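Local coordinates for protein calmodulin, putative (PDB 6TJ6) that binds calcium through an EF-hand and is a calmodulin-like protein of Toxoplasma gondii, at residues S66-P69 with E70-L73; E92-Q95 with V96-L100. All coordinates share one frame; numbering follows the deposited sequence.

Interaction 1 of 2, residues S66-P69 with E70-L73; sequences SYNP and EEEL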
loop_
_atom_site.group_PDB
_atom_site.type_symbol
_atom_site.label_atom_id
_atom_site.label_comp_id
_atom_site.label_asym_id
_atom_site.label_seq_id
_atom_site.Cartn_x
_atom_site.Cartn_y
_atom_site.Cartn_z
ATOM N N SER A 66 14.389 20.702 -9.632
ATOM C CA SER A 66 15.746 20.983 -10.079
ATOM C C SER A 66 16.554 19.726 -10.363
ATOM O O SER A 66 17.748 19.829 -10.667
ATOM C CB SER A 66 16.482 21.835 -9.036
ATOM O OG SER A 66 16.703 21.095 -7.847
ATOM N N TYR A 67 15.939 18.547 -10.283
ATOM C CA TYR A 67 16.648 17.272 -10.370
ATOM C C TYR A 67 15.785 16.304 -11.162
ATOM O O TYR A 67 14.688 15.950 -10.717
ATOM C CB TYR A 67 16.936 16.728 -8.964
ATOM C CG TYR A 67 17.769 15.460 -8.884
ATOM C CD1 TYR A 67 17.199 14.211 -9.104
ATOM C CD2 TYR A 67 19.111 15.514 -8.535
ATOM C CE1 TYR A 67 17.955 13.057 -9.012
ATOM C CE2 TYR A 67 19.871 14.368 -8.438
ATOM C CZ TYR A 67 19.289 13.142 -8.676
ATOM O OH TYR A 67 20.044 11.999 -8.579
ATOM N N ASN A 68 16.269 15.881 -12.330
ATOM C CA ASN A 68 15.532 14.934 -13.154
ATOM C C ASN A 68 16.064 13.532 -12.905
ATOM O O ASN A 68 17.202 13.234 -13.299
ATOM C CB ASN A 68 15.646 15.296 -14.634
ATOM C CG ASN A 68 14.769 14.426 -15.520
ATOM O OD1 ASN A 68 14.031 13.565 -15.038
ATOM N ND2 ASN A 68 14.837 14.658 -16.825
ATOM N N PRO A 69 15.291 12.646 -12.268
ATOM C CA PRO A 69 15.807 11.297 -11.969
ATOM C C PRO A 69 16.293 10.524 -13.184
ATOM O O PRO A 69 17.356 9.895 -13.122
ATOM C CB PRO A 69 14.601 10.615 -11.308
ATOM C CG PRO A 69 13.831 11.730 -10.700
ATOM C CD PRO A 69 13.975 12.884 -11.654
ATOM N N GLU A 70 15.539 10.543 -14.283
ATOM C CA GLU A 70 15.923 9.772 -15.463
ATOM C C GLU A 70 17.309 10.173 -15.955
ATOM O O GLU A 70 18.184 9.320 -16.166
ATOM C CB GLU A 70 14.881 9.966 -16.565
ATOM C CG GLU A 70 15.192 9.233 -17.858
ATOM C CD GLU A 70 14.103 9.399 -18.902
ATOM O OE1 GLU A 70 13.890 10.537 -19.370
ATOM O OE2 GLU A 70 13.453 8.390 -19.248
ATOM N N GLU A 71 17.530 11.477 -16.128
ATOM C CA GLU A 71 18.795 11.943 -16.681
ATOM C C GLU A 71 19.942 11.727 -15.704
ATOM O O GLU A 71 21.044 11.354 -16.117
ATOM C CB GLU A 71 18.677 13.414 -17.076
ATOM C CG GLU A 71 17.630 13.654 -18.155
ATOM C CD GLU A 71 17.484 15.115 -18.538
ATOM O OE1 GLU A 71 16.801 15.395 -19.548
ATOM O OE2 GLU A 71 18.044 15.982 -17.837
ATOM N N GLU A 72 19.703 11.932 -14.405
ATOM C CA GLU A 72 20.763 11.708 -13.424
ATOM C C GLU A 72 21.145 10.232 -13.338
ATOM O O GLU A 72 22.325 9.899 -13.185
ATOM C CB GLU A 72 20.331 12.236 -12.051
ATOM C CG GLU A 72 20.082 13.740 -12.007
ATOM C CD GLU A 72 21.361 14.562 -12.020
ATOM O OE1 GLU A 72 22.459 13.967 -11.975
ATOM O OE2 GLU A 72 21.268 15.806 -12.069
ATOM N N LEU A 73 20.166 9.332 -13.459
ATOM C CA LEU A 73 20.458 7.901 -13.405
ATOM C C LEU A 73 21.208 7.444 -14.650
ATOM O O LEU A 73 22.177 6.676 -14.560
ATOM C CB LEU A 73 19.161 7.107 -13.237
ATOM C CG LEU A 73 18.716 6.749 -11.816
ATOM C CD1 LEU A 73 19.656 5.735 -11.192
ATOM C CD2 LEU A 73 18.631 7.986 -10.953
HETATM O O HOH W 1 18.791 16.998 -12.868
#
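E72 lies across one face of the Y67 ring, and the two flat groups are almost parallel: ring and carboxylate planes differ by 14°. E72 CG does the touching, a CH-pi contact over one face, 3.6 Å from the Y67 ring centroid and shifted toward the phenol end, where CG comes within 3.5 Å of Y67 CZ. A bend at chi2 of E72 (-75°) sets its carboxylate beyond the ring outline, past CE2, nearly parallel to the ring but not over its centre. There a water ties it down, accepting from N68 N and donating to E72 OE2 (2.9 Å).

N68 is the N-cap residue. Its OD1 accepts from E70 N at 3.5 Å, a weak capping bond, while its ND2 turns toward E71 and lies 3.2 Å from E71 CD. Amide and carboxylate are 46° apart in plane, and the geometry between ND2 and E71 OE1 is too poor for a hydrogen bond. The first helical turn closes through the backbone, E72 N to N68 O at 3.0 Å and L73 N to P69 O at 2.9 Å.

The cap closes the loop that follows helix 53-64 and starts helix 69-78. Y67 OH bonds to S38 N, while P69, E70 and L73 touch L134, K131 and V130 on helix 127-134.

Interaction 2 of 2, residues E92-Q95 with V96-L100; sequences ELSQ and VMLAL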
loop_
_atom_site.group_PDB
_atom_site.type_symbol
_atom_site.label_atom_id
_atom_site.label_comp_id
_atom_site.label_asym_id
_atom_site.label_seq_id
_atom_site.Cartn_x
_atom_site.Cartn_y
_atom_site.Cartn_z
ATOM N N GLU A 92 29.460 -6.936 -13.805
ATOM C CA GLU A 92 30.042 -5.867 -12.998
ATOM C C GLU A 92 28.994 -5.256 -12.071
ATOM O O GLU A 92 29.229 -5.092 -10.864
ATOM C CB GLU A 92 30.652 -4.797 -13.905
ATOM C CG GLU A 92 31.240 -3.615 -13.152
ATOM C CD GLU A 92 31.988 -2.652 -14.055
ATOM O OE1 GLU A 92 31.812 -2.727 -15.288
ATOM O OE2 GLU A 92 32.758 -1.823 -13.528
ATOM N N LEU A 93 27.824 -4.919 -12.623
ATOM C CA LEU A 93 26.745 -4.379 -11.804
ATOM C C LEU A 93 26.311 -5.378 -10.740
ATOM O O LEU A 93 26.078 -5.000 -9.589
ATOM C CB LEU A 93 25.558 -3.983 -12.684
ATOM C CG LEU A 93 24.345 -3.444 -11.917
ATOM C CD1 LEU A 93 24.705 -2.175 -11.159
ATOM C CD2 LEU A 93 23.168 -3.200 -12.851
ATOM N N SER A 94 26.198 -6.656 -11.108
ATOM C CA SER A 94 25.816 -7.678 -10.136
ATOM C C SER A 94 26.801 -7.725 -8.974
ATOM O O SER A 94 26.403 -7.704 -7.800
ATOM C CB SER A 94 25.736 -9.044 -10.817
ATOM O OG SER A 94 25.407 -10.056 -9.882
ATOM N N GLN A 95 28.096 -7.788 -9.288
ATOM C CA GLN A 95 29.112 -7.883 -8.246
ATOM C C GLN A 95 29.106 -6.654 -7.346
ATOM O O GLN A 95 29.248 -6.776 -6.124
ATOM C CB GLN A 95 30.489 -8.090 -8.874
ATOM C CG GLN A 95 30.788 -9.535 -9.239
ATOM C CD GLN A 95 32.111 -9.698 -9.963
ATOM O OE1 GLN A 95 33.157 -9.253 -9.486
ATOM N NE2 GLN A 95 32.070 -10.336 -11.124
ATOM N N VAL A 96 28.939 -5.458 -7.919
ATOM C CA VAL A 96 28.977 -4.272 -7.063
ATOM C C VAL A 96 27.706 -4.169 -6.226
ATOM O O VAL A 96 27.751 -3.725 -5.070
ATOM C CB VAL A 96 29.225 -2.993 -7.887
ATOM C CG1 VAL A 96 30.532 -3.106 -8.664
ATOM C CG2 VAL A 96 28.063 -2.700 -8.816
ATOM N N MET A 97 26.561 -4.590 -6.775
ATOM C CA MET A 97 25.337 -4.647 -5.984
ATOM C C MET A 97 25.504 -5.588 -4.801
ATOM O O MET A 97 25.056 -5.289 -3.689
ATOM C CB MET A 97 24.161 -5.098 -6.853
ATOM C CG MET A 97 23.721 -4.111 -7.925
ATOM S SD MET A 97 22.775 -2.725 -7.277
ATOM C CE MET A 97 21.443 -3.598 -6.466
ATOM N N LEU A 98 26.162 -6.730 -5.021
ATOM C CA LEU A 98 26.336 -7.689 -3.937
ATOM C C LEU A 98 27.392 -7.235 -2.935
ATOM O O LEU A 98 27.292 -7.554 -1.745
ATOM C CB LEU A 98 26.695 -9.061 -4.506
ATOM C CG LEU A 98 25.613 -9.676 -5.395
ATOM C CD1 LEU A 98 26.119 -10.952 -6.037
ATOM C CD2 LEU A 98 24.348 -9.936 -4.593
ATOM N N ALA A 99 28.400 -6.484 -3.388
ATOM C CA ALA A 99 29.482 -6.082 -2.497
ATOM C C ALA A 99 29.110 -4.871 -1.650
ATOM O O ALA A 99 29.464 -4.811 -0.466
ATOM C CB ALA A 99 30.747 -5.788 -3.308
ATOM N N LEU A 100 28.399 -3.900 -2.227
ATOM C CA LEU A 100 28.107 -2.656 -1.524
ATOM C C LEU A 100 26.684 -2.572 -0.990
ATOM O O LEU A 100 26.423 -1.749 -0.106
ATOM C CB LEU A 100 28.356 -1.456 -2.446
ATOM C CG LEU A 100 29.762 -1.285 -3.022
ATOM C CD1 LEU A 100 29.800 -0.079 -3.942
ATOM C CD2 LEU A 100 30.798 -1.152 -1.914
#
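A chi1 of 178° at L93 puts CG opposite the backbone N, whereas M97, one turn later, has CG anti to its carbonyl carbon (chi1 -68°). With these settings the two side chains run side by side in the same direction, and L93 CD1 meets M97 CG at 3.9 Å. The methionine then bends at both chi2 and chi3, which carries its sulfur and methyl away from the leucine. V96 approaches L93 differently, at about a right angle: its CG2 lies 4.1 Å from L93 CD1 and also packs against the backbone, 3.1 Å from L93 O, while V96 CG1 sits 3.2 Å from E92 O.

The backbone under these side chains is regular helix. V96 N, M97 N, L98 N and A99 N donate in turn to E92 O, L93 O, S94 O and Q95 O; the last of these bonds, A99 N to Q95 O, is the most bent, at 139°. This is probably the exiting helix of an EF-hand, since E92 fits the final position of a calcium-loop pattern, although no metal is bound to that loop here. In the model E92 OE2 makes a salt bridge to R82.

L93 and M97 are the buried residues here. L93 packs on an aromatic side chain of another protein's chain, and M97 on M112 of helix 106-116. S94 and L98 meet the same helix, S94 at I113 and L98 at D106 and V109; between the two, S94 OG comes to 4.0 Å from L98 CD1.

Interaction 1 comes first along the chain, at the start of helix 69-78; interaction 2 follows on helix 90-100. These helices flank the loop matching an EF-hand pattern, so 66-73 holds the cap and first turn of the probable entering helix and 92-100 belongs to the exiting one. The centres are 22 Å apart and the nearest atoms about 9 Å, without touching. Each packs on a different helix of the same half of the chain: 127-134 for interaction 1, 106-116 for interaction 2. Strand 88-89, before helix 90-100, pairs antiparallel with strand 123-124. Both sites contribute apolar residues, L73 and L93, to contacts with another protein's chain, consistent with a lobe that grips a partner between its helices.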